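PDB 4YN2: fusolin from Unidentified entomopoxvirus, which forms the crystalline spindles that enhance the virulence of insect poxviruses and probably cleaves chitin oxidatively as a lytic polysaccharide monooxygenase. Local coordinates for residues L132-C137 with L208-Q213; V141-Y146 with V176-R181. All blocks are in the same frame, centred on the assembly; numbering follows the deposited sequence.

Interaction 1 (L132-C137 with L208-Q213); sequences LELEFC and LYVRWQ. With EDO (1,2-ethanediol), chain D.
F136 and W212 carry this contact. They meet in the hydrophobic core of a beta sandwich. Strand 129-138 belongs to one sheet and strand 206-214 to the other, so only side chains bridge the gap. The backbones stay well apart: the CA atoms of F136 and W212 are 8.9 Å from each other. F136 sends its ring across with CG anti to the backbone N (chi1 -171°). W212 has the same first torsion, -176°, and the two side chains cross at about a right angle. The touching atoms are F136 CE1 and W212 CE3, 3.4 Å apart. F136 CZ also lies 3.6 Å from W212 CE3. F136 CE1 and CZ thus meet the benzo part of the indole obliquely. The ring planes stand at 56° and the centroids of the two six-membered rings are 5.0 Å apart. This is an oblique pair, neither a parallel stack nor a T-shape. Y147 stacks on W212, and Y193 meets it at an angle. The indole NE1 is hydrogen-bonded to S145 OG, which ties down its polar end.

Further along, the methyl groups of L134 and V210 meet more loosely, with L134 CD2 4.3 Å from V210 CG2. On the far side of its strand, R211 gives NH2 to Q213 OE1 at 2.9 Å. That bond is bent and comes from above the carbonyl plane. E133 OE2 accepts a bond from O1 of an ethanediol, which probably comes from the crystallisation liquor. R211 and E133 also form salt bridges, with E148 and R194 respectively. The chemistry between the sheets is thus apolar and aromatic, while the charged ends lie off the interface and find partners elsewhere.

Interaction 2 (V141-Y146 with V176-R181); sequences VHEPSY and VPLDPR. With ZN (zinc ion), chain C.
The zinc-binding loop of this lytic polysaccharide monooxygenase-like fold is one side of this surface contact. Segment 141-146 runs from the loop into strand 145-152, and segment 176-181 leads into the edge strand 178-180. H142 binds zinc through NE2 at 1.9 Å. H1 completes the protein's share of the site, as in the histidine brace of this family, where the metal is normally copper. H142 itself does not touch 176-181; its neighbours on either side in the sequence do.

V141 and E143 both reach the side chain of L178. L178 CD2 packs against the two methyls of V141, 4.1 Å from V141 CG2. The leucine holds CG anti to its own backbone N (chi1 -179°), and its side chain crosses that of V141 at about a right angle. E143 extends beyond CG and brings OE1 to 4.1 Å from L178 CB, a packing distance. The same oxygen is hydrogen-bonded to Y193 OH, so its polar need is met from strand 191-200 while its chain lies by the leucine.

A water also spans the segments, between S145 and V176. It donates to S145 O and accepts from V176 N, so backbone and not side chain is bridged there. The peptide bond before P144 is cis, which turns the chain sharply between the metal ligand and the strand. Across that turn, S145 OG donates to H142 O at 2.8 Å, in the carbonyl plane, with a C=O...OG angle of 157°.

Overall arrangement
Interactions 1 and 2 have centres 11 Å apart and meet at strand 206-214 and its neighbour 145-152. The bond between W212 and S145 ties the two contacts together. Beside it, Q213 N of interaction 1 lies 2.9 Å from Y146 O of interaction 2, a probable hydrogen bond. The side chain of W212 is about 5 Å from the zinc, and its ring meets that of H142 with the planes at about 20°. W212 thus links the aromatic packing of interaction 1 to the zinc ligand H142. Interaction 1 is buried, whereas interaction 2 lies at the surface, its centre about 22 Å from the centre of the chain.

Interaction 1 (L132-C137 with L208-Q213)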
ATOM      1  N   LEU A 132     -10.224  -5.252 -10.741  1.00 12.59           N
ATOM      2  CA  LEU A 132      -8.816  -4.993 -11.008  1.00 11.25           C
ATOM      3  C   LEU A 132      -8.109  -6.295 -11.122  1.00 13.56           C
ATOM      4  O   LEU A 132      -8.260  -7.152 -10.245  1.00 12.68           O
ATOM      5  CB  LEU A 132      -8.207  -4.144  -9.884  1.00 11.51           C
ATOM      6  CG  LEU A 132      -6.854  -3.487 -10.173  1.00 17.07           C
ATOM      7  CD1 LEU A 132      -6.960  -2.466 -11.305  1.00 18.31           C
ATOM      8  CD2 LEU A 132      -6.322  -2.803  -8.927  1.00 18.25           C
ATOM      9  N   GLU A 133      -7.324  -6.467 -12.186  1.00  9.06           N
ATOM     10  CA  GLU A 133      -6.560  -7.692 -12.321  1.00  8.16           C
ATOM     11  C   GLU A 133      -5.259  -7.564 -11.557  1.00 12.03           C
ATOM     12  O   GLU A 133      -4.319  -6.906 -12.016  1.00 10.61           O
ATOM     13  CB  GLU A 133      -6.299  -8.050 -13.761  1.00  8.53           C
ATOM     14  CG  GLU A 133      -5.815  -9.486 -13.868  1.00 13.10           C
ATOM     15  CD  GLU A 133      -5.455  -9.872 -15.280  1.00 30.42           C
ATOM     16  OE1 GLU A 133      -4.813  -9.051 -15.973  1.00 23.24           O
ATOM     17  OE2 GLU A 133      -5.811 -10.994 -15.702  1.00 24.12           O
ATOM     18  N   LEU A 134      -5.218  -8.172 -10.386  1.00  9.45           N
ATOM     19  CA  LEU A 134      -4.027  -8.175  -9.550  1.00  9.35           C
ATOM     20  C   LEU A 134      -2.968  -9.067 -10.175  1.00 12.79           C
ATOM     21  O   LEU A 134      -3.313 -10.061 -10.815  1.00 10.88           O
ATOM     22  CB  LEU A 134      -4.351  -8.663  -8.120  1.00  9.84           C
ATOM     23  CG  LEU A 134      -4.759  -7.565  -7.126  1.00 15.09           C
ATOM     24  CD1 LEU A 134      -5.899  -6.757  -7.641  1.00 14.13           C
ATOM     25  CD2 LEU A 134      -5.101  -8.160  -5.778  1.00 18.64           C
ATOM     26  N   GLU A 135      -1.692  -8.695 -10.039  1.00  7.61           N
ATOM     27  CA  GLU A 135      -0.579  -9.522 -10.520  1.00  7.08           C
ATOM     28  C   GLU A 135       0.354  -9.812  -9.357  1.00 11.15           C
ATOM     29  O   GLU A 135       0.941  -8.879  -8.808  1.00 11.73           O
ATOM     30  CB  GLU A 135       0.169  -8.810 -11.660  1.00  8.56           C
ATOM     31  CG  GLU A 135       1.291  -9.616 -12.301  1.00 14.06           C
ATOM     32  CD  GLU A 135       2.255  -8.790 -13.133  1.00 24.82           C
ATOM     33  OE1 GLU A 135       2.742  -7.754 -12.628  1.00 19.65           O
ATOM     34  OE2 GLU A 135       2.551  -9.194 -14.280  1.00 18.72           O
ATOM     35  N   PHE A 136       0.465 -11.090  -8.952  1.00  7.16           N
ATOM     36  CA  PHE A 136       1.422 -11.513  -7.937  1.00  6.75           C
ATOM     37  C   PHE A 136       2.600 -12.094  -8.701  1.00 11.93           C
ATOM     38  O   PHE A 136       2.410 -12.896  -9.632  1.00 11.11           O
ATOM     39  CB  PHE A 136       0.830 -12.496  -6.918  1.00  7.70           C
ATOM     40  CG  PHE A 136       1.748 -12.771  -5.754  1.00  8.81           C
ATOM     41  CD1 PHE A 136       2.761 -13.717  -5.854  1.00 11.80           C
ATOM     42  CD2 PHE A 136       1.609 -12.080  -4.556  1.00 10.33           C
ATOM     43  CE1 PHE A 136       3.617 -13.963  -4.778  1.00 12.58           C
ATOM     44  CE2 PHE A 136       2.474 -12.320  -3.485  1.00 12.99           C
ATOM     45  CZ  PHE A 136       3.463 -13.270  -3.599  1.00 10.90           C
ATOM     46  N   CYS A 137       3.798 -11.630  -8.356  1.00  8.87           N
ATOM     47  CA  CYS A 137       5.051 -11.983  -9.003  1.00  9.15           C
ATOM     48  C   CYS A 137       5.736 -13.074  -8.212  1.00 10.77           C
ATOM     49  O   CYS A 137       6.357 -12.768  -7.197  1.00 10.03           O
ATOM     50  CB  CYS A 137       5.932 -10.743  -9.130  1.00 10.58           C
ATOM     51  SG  CYS A 137       7.418 -10.987 -10.128  1.00 15.94           S
ATOM     52  N   LEU A 208      -4.580  -2.726   0.429  1.00  4.59           N
ATOM     53  CA  LEU A 208      -4.968  -4.108   0.159  1.00  4.76           C
ATOM     54  C   LEU A 208      -3.965  -4.979   0.866  1.00  8.56           C
ATOM     55  O   LEU A 208      -2.773  -4.672   0.840  1.00  8.76           O
ATOM     56  CB  LEU A 208      -4.984  -4.453  -1.326  1.00  5.27           C
ATOM     57  CG  LEU A 208      -5.884  -3.653  -2.221  1.00 10.00           C
ATOM     58  CD1 LEU A 208      -5.579  -3.982  -3.669  1.00  9.79           C
ATOM     59  CD2 LEU A 208      -7.346  -3.920  -1.906  1.00 13.36           C
ATOM     60  N   TYR A 209      -4.424  -6.008   1.557  1.00  5.71           N
ATOM     61  CA  TYR A 209      -3.551  -6.958   2.229  1.00  3.88           C
ATOM     62  C   TYR A 209      -3.715  -8.253   1.488  1.00  7.14           C
ATOM     63  O   TYR A 209      -4.811  -8.818   1.488  1.00  5.65           O
ATOM     64  CB  TYR A 209      -3.900  -7.091   3.705  1.00  4.06           C
ATOM     65  CG  TYR A 209      -2.869  -7.829   4.531  1.00  4.66           C
ATOM     66  CD1 TYR A 209      -1.539  -7.426   4.538  1.00  6.13           C
ATOM     67  CD2 TYR A 209      -3.251  -8.807   5.443  1.00  5.24           C
ATOM     68  CE1 TYR A 209      -0.612  -8.001   5.388  1.00  6.35           C
ATOM     69  CE2 TYR A 209      -2.326  -9.393   6.302  1.00  5.53           C
ATOM     70  CZ  TYR A 209      -1.005  -8.995   6.265  1.00  9.63           C
ATOM     71  OH  TYR A 209      -0.106  -9.574   7.125  1.00  8.95           O
ATOM     72  N   VAL A 210      -2.678  -8.666   0.766  1.00  3.92           N
ATOM     73  CA  VAL A 210      -2.703  -9.870  -0.060  1.00  3.85           C
ATOM     74  C   VAL A 210      -1.945 -10.958   0.650  1.00  7.76           C
ATOM     75  O   VAL A 210      -0.798 -10.759   1.040  1.00  7.90           O
ATOM     76  CB  VAL A 210      -2.115  -9.608  -1.474  1.00  7.63           C
ATOM     77  CG1 VAL A 210      -2.195 -10.865  -2.332  1.00  7.98           C
ATOM     78  CG2 VAL A 210      -2.821  -8.440  -2.163  1.00  7.49           C
ATOM     79  N   ARG A 211      -2.573 -12.106   0.798  1.00  4.57           N
ATOM     80  CA  ARG A 211      -1.995 -13.264   1.453  1.00  4.62           C
ATOM     81  C   ARG A 211      -1.931 -14.412   0.473  1.00  9.36           C
ATOM     82  O   ARG A 211      -2.967 -14.812  -0.051  1.00  9.14           O
ATOM     83  CB  ARG A 211      -2.828 -13.648   2.665  1.00  4.43           C
ATOM     84  CG  ARG A 211      -2.372 -14.904   3.381  1.00  8.85           C
ATOM     85  CD  ARG A 211      -3.389 -15.298   4.420  1.00  9.62           C
ATOM     86  NE  ARG A 211      -2.965 -16.496   5.133  1.00 14.17           N
ATOM     87  CZ  ARG A 211      -3.762 -17.337   5.779  1.00 18.91           C
ATOM     88  NH1 ARG A 211      -5.071 -17.125   5.822  1.00 11.06           N
ATOM     89  NH2 ARG A 211      -3.255 -18.400   6.395  1.00 11.60           N
ATOM     90  N   TRP A 212      -0.732 -14.938   0.231  1.00  6.27           N
ATOM     91  CA  TRP A 212      -0.530 -16.120  -0.599  1.00  7.17           C
ATOM     92  C   TRP A 212      -0.172 -17.243   0.351  1.00  8.71           C
ATOM     93  O   TRP A 212       0.919 -17.248   0.904  1.00  8.26           O
ATOM     94  CB  TRP A 212       0.558 -15.877  -1.633  1.00  6.65           C
ATOM     95  CG  TRP A 212       0.749 -17.014  -2.586  1.00  8.10           C
ATOM     96  CD1 TRP A 212      -0.181 -17.930  -2.983  1.00 10.91           C
ATOM     97  CD2 TRP A 212       1.972 -17.391  -3.212  1.00  8.25           C
ATOM     98  NE1 TRP A 212       0.370 -18.798  -3.885  1.00 10.56           N
ATOM     99  CE2 TRP A 212       1.691 -18.486  -4.056  1.00 11.65           C
ATOM    100  CE3 TRP A 212       3.277 -16.886  -3.172  1.00  9.63           C
ATOM    101  CZ2 TRP A 212       2.660 -19.077  -4.856  1.00 11.18           C
ATOM    102  CZ3 TRP A 212       4.246 -17.490  -3.951  1.00 11.25           C
ATOM    103  CH2 TRP A 212       3.935 -18.566  -4.785  1.00 11.78           C
ATOM    104  N   GLN A 213      -1.099 -18.152   0.583  1.00  5.04           N
ATOM    105  CA  GLN A 213      -0.935 -19.220   1.551  1.00  4.62           C
ATOM    106  C   GLN A 213      -0.733 -20.573   0.906  1.00 10.85           C
ATOM    107  O   GLN A 213      -1.592 -21.018   0.155  1.00 10.37           O
ATOM    108  CB  GLN A 213      -2.184 -19.262   2.429  1.00  5.54           C
ATOM    109  CG  GLN A 213      -2.176 -20.335   3.528  1.00  8.41           C
ATOM    110  CD  GLN A 213      -1.001 -20.205   4.453  1.00 16.67           C
ATOM    111  OE1 GLN A 213      -0.773 -19.153   5.055  1.00 14.21           O
ATOM    112  NE2 GLN A 213      -0.253 -21.270   4.648  1.00  8.92           N
TER
HETATM  113  C1  EDO D 405      -7.874 -13.859 -14.606  1.00 22.19           C
HETATM  114  O1  EDO D 405      -7.756 -12.499 -14.173  1.00 23.27           O
HETATM  115  C2  EDO D 405      -8.221 -14.792 -13.417  1.00 22.34           C
HETATM  116  O2  EDO D 405      -9.087 -14.135 -12.488  1.00 18.29           O

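Interaction 2 (V141-Y146 with V176-R181)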
ATOM      1  N   VAL A 141       7.309 -21.340  -7.951  1.00 13.05           N
ATOM      2  CA  VAL A 141       5.951 -21.843  -8.157  1.00 12.81           C
ATOM      3  C   VAL A 141       5.609 -22.744  -6.977  1.00 15.41           C
ATOM      4  O   VAL A 141       6.169 -23.834  -6.879  1.00 13.71           O
ATOM      5  CB  VAL A 141       5.841 -22.591  -9.510  1.00 17.08           C
ATOM      6  CG1 VAL A 141       4.476 -23.254  -9.684  1.00 16.64           C
ATOM      7  CG2 VAL A 141       6.146 -21.646 -10.669  1.00 17.06           C
ATOM      8  N   HIS A 142       4.711 -22.292  -6.084  1.00 13.11           N
ATOM      9  CA  HIS A 142       4.261 -23.071  -4.924  1.00 13.23           C
ATOM     10  C   HIS A 142       2.809 -23.435  -5.073  1.00 15.81           C
ATOM     11  O   HIS A 142       1.942 -22.571  -4.998  1.00 14.83           O
ATOM     12  CB  HIS A 142       4.435 -22.302  -3.603  1.00 14.92           C
ATOM     13  CG  HIS A 142       5.817 -21.839  -3.309  1.00 18.88           C
ATOM     14  ND1 HIS A 142       6.922 -22.623  -3.573  1.00 21.04           N
ATOM     15  CD2 HIS A 142       6.221 -20.706  -2.692  1.00 20.79           C
ATOM     16  CE1 HIS A 142       7.963 -21.910  -3.180  1.00 20.53           C
ATOM     17  NE2 HIS A 142       7.582 -20.764  -2.611  1.00 20.62           N
ATOM     18  N   GLU A 143       2.536 -24.707  -5.324  1.00 12.61           N
ATOM     19  CA  GLU A 143       1.186 -25.228  -5.425  1.00 12.57           C
ATOM     20  C   GLU A 143       1.164 -26.571  -4.709  1.00 15.84           C
ATOM     21  O   GLU A 143       2.163 -27.282  -4.765  1.00 15.60           O
ATOM     22  CB  GLU A 143       0.746 -25.354  -6.884  1.00 14.28           C
ATOM     23  CG  GLU A 143       0.621 -24.006  -7.578  1.00 23.51           C
ATOM     24  CD  GLU A 143       0.100 -24.038  -9.001  1.00 43.37           C
ATOM     25  OE1 GLU A 143       0.400 -23.084  -9.756  1.00 28.51           O
ATOM     26  OE2 GLU A 143      -0.559 -25.034  -9.377  1.00 35.46           O
ATOM     27  N   PRO A 144       0.094 -26.920  -3.975  1.00 10.75           N
ATOM     28  CA  PRO A 144      -1.169 -26.189  -3.825  1.00  9.82           C
ATOM     29  C   PRO A 144      -1.034 -24.925  -2.959  1.00 11.83           C
ATOM     30  O   PRO A 144      -0.279 -24.888  -1.985  1.00 10.24           O
ATOM     31  CB  PRO A 144      -2.086 -27.233  -3.186  1.00 12.17           C
ATOM     32  CG  PRO A 144      -1.163 -28.098  -2.397  1.00 16.37           C
ATOM     33  CD  PRO A 144       0.057 -28.210  -3.260  1.00 12.48           C
ATOM     34  N   SER A 145      -1.778 -23.891  -3.332  1.00  7.27           N
ATOM     35  CA  SER A 145      -1.813 -22.629  -2.606  1.00  7.02           C
ATOM     36  C   SER A 145      -3.078 -21.865  -2.968  1.00 10.98           C
ATOM     37  O   SER A 145      -3.740 -22.198  -3.944  1.00  9.72           O
ATOM     38  CB  SER A 145      -0.574 -21.797  -2.934  1.00  9.41           C
ATOM     39  OG  SER A 145      -0.563 -21.444  -4.307  1.00 11.61           O
ATOM     40  N   TYR A 146      -3.413 -20.842  -2.196  1.00  7.78           N
ATOM     41  CA  TYR A 146      -4.562 -19.990  -2.495  1.00  7.04           C
ATOM     42  C   TYR A 146      -4.254 -18.572  -2.067  1.00  9.75           C
ATOM     43  O   TYR A 146      -3.290 -18.329  -1.338  1.00  7.34           O
ATOM     44  CB  TYR A 146      -5.864 -20.500  -1.842  1.00  8.73           C
ATOM     45  CG  TYR A 146      -5.840 -20.539  -0.336  1.00 11.52           C
ATOM     46  CD1 TYR A 146      -5.258 -21.599   0.339  1.00 14.64           C
ATOM     47  CD2 TYR A 146      -6.457 -19.548   0.417  1.00 11.97           C
ATOM     48  CE1 TYR A 146      -5.220 -21.638   1.727  1.00 16.47           C
ATOM     49  CE2 TYR A 146      -6.443 -19.586   1.805  1.00 12.12           C
ATOM     50  CZ  TYR A 146      -5.842 -20.648   2.461  1.00 20.76           C
ATOM     51  OH  TYR A 146      -5.815 -20.725   3.832  1.00 21.69           O
ATOM     52  N   VAL A 176      -5.707 -19.315  -7.835  1.00 10.65           N
ATOM     53  CA  VAL A 176      -5.475 -18.424  -8.963  1.00 11.02           C
ATOM     54  C   VAL A 176      -4.666 -19.143 -10.050  1.00 14.49           C
ATOM     55  O   VAL A 176      -3.729 -19.868  -9.729  1.00 12.48           O
ATOM     56  CB  VAL A 176      -4.722 -17.183  -8.389  1.00 15.42           C
ATOM     57  CG1 VAL A 176      -4.072 -16.335  -9.466  1.00 16.20           C
ATOM     58  CG2 VAL A 176      -5.650 -16.341  -7.512  1.00 15.47           C
ATOM     59  N   PRO A 177      -4.940 -18.877 -11.337  1.00 13.43           N
ATOM     60  CA  PRO A 177      -4.143 -19.519 -12.392  1.00 13.09           C
ATOM     61  C   PRO A 177      -2.760 -18.904 -12.571  1.00 15.32           C
ATOM     62  O   PRO A 177      -2.581 -17.688 -12.434  1.00 13.80           O
ATOM     63  CB  PRO A 177      -4.985 -19.281 -13.637  1.00 15.46           C
ATOM     64  CG  PRO A 177      -5.642 -17.999 -13.385  1.00 19.87           C
ATOM     65  CD  PRO A 177      -6.007 -18.042 -11.922  1.00 15.47           C
ATOM     66  N   LEU A 178      -1.785 -19.756 -12.889  1.00 12.08           N
ATOM     67  CA  LEU A 178      -0.431 -19.346 -13.232  1.00 11.58           C
ATOM     68  C   LEU A 178      -0.471 -19.047 -14.726  1.00 17.11           C
ATOM     69  O   LEU A 178      -0.750 -19.950 -15.507  1.00 16.13           O
ATOM     70  CB  LEU A 178       0.558 -20.465 -12.878  1.00 11.15           C
ATOM     71  CG  LEU A 178       2.018 -20.206 -13.152  1.00 14.62           C
ATOM     72  CD1 LEU A 178       2.565 -19.102 -12.247  1.00 13.88           C
ATOM     73  CD2 LEU A 178       2.818 -21.491 -12.973  1.00 17.33           C
ATOM     74  N   ASP A 179      -0.311 -17.778 -15.115  1.00 14.20           N
ATOM     75  CA  ASP A 179      -0.475 -17.344 -16.503  1.00 13.40           C
ATOM     76  C   ASP A 179       0.720 -16.584 -17.052  1.00 17.67           C
ATOM     77  O   ASP A 179       1.520 -16.053 -16.278  1.00 16.16           O
ATOM     78  CB  ASP A 179      -1.690 -16.399 -16.596  1.00 14.98           C
ATOM     79  CG  ASP A 179      -3.068 -17.023 -16.487  1.00 28.99           C
ATOM     80  OD1 ASP A 179      -3.276 -18.123 -17.066  1.00 32.16           O
ATOM     81  OD2 ASP A 179      -3.987 -16.336 -15.986  1.00 30.76           O
ATOM     82  N   PRO A 180       0.800 -16.415 -18.396  1.00 16.27           N
ATOM     83  CA  PRO A 180       1.862 -15.570 -18.957  1.00 16.22           C
ATOM     84  C   PRO A 180       1.694 -14.113 -18.535  1.00 17.78           C
ATOM     85  O   PRO A 180       0.563 -13.650 -18.344  1.00 16.05           O
ATOM     86  CB  PRO A 180       1.664 -15.709 -20.477  1.00 18.19           C
ATOM     87  CG  PRO A 180       0.816 -16.904 -20.662  1.00 22.86           C
ATOM     88  CD  PRO A 180      -0.065 -16.946 -19.468  1.00 18.52           C
ATOM     89  N   ARG A 181       2.798 -13.385 -18.431  1.00 14.55           N
ATOM     90  CA  ARG A 181       2.748 -11.958 -18.111  1.00 15.42           C
ATOM     91  C   ARG A 181       2.137 -11.190 -19.245  1.00 20.44           C
ATOM     92  O   ARG A 181       2.353 -11.541 -20.405  1.00 21.05           O
ATOM     93  CB  ARG A 181       4.156 -11.370 -17.883  1.00 17.56           C
ATOM     94  CG  ARG A 181       4.829 -11.769 -16.592  1.00 28.13           C
ATOM     95  CD  ARG A 181       6.196 -11.118 -16.474  1.00 37.90           C
ATOM     96  NE  ARG A 181       7.147 -11.645 -17.456  1.00 45.47           N
ATOM     97  CZ  ARG A 181       8.400 -11.223 -17.610  1.00 61.00           C
ATOM     98  NH1 ARG A 181       8.888 -10.264 -16.831  1.00 45.18           N
ATOM     99  NH2 ARG A 181       9.186 -11.777 -18.529  1.00 54.63           N
TER
HETATM  100 ZN    ZN C 404       8.666 -19.518  -1.635  1.00 21.11          ZN
HETATM  101  O   HOH W   1      -3.265 -20.443  -6.440  1.00 18.60           O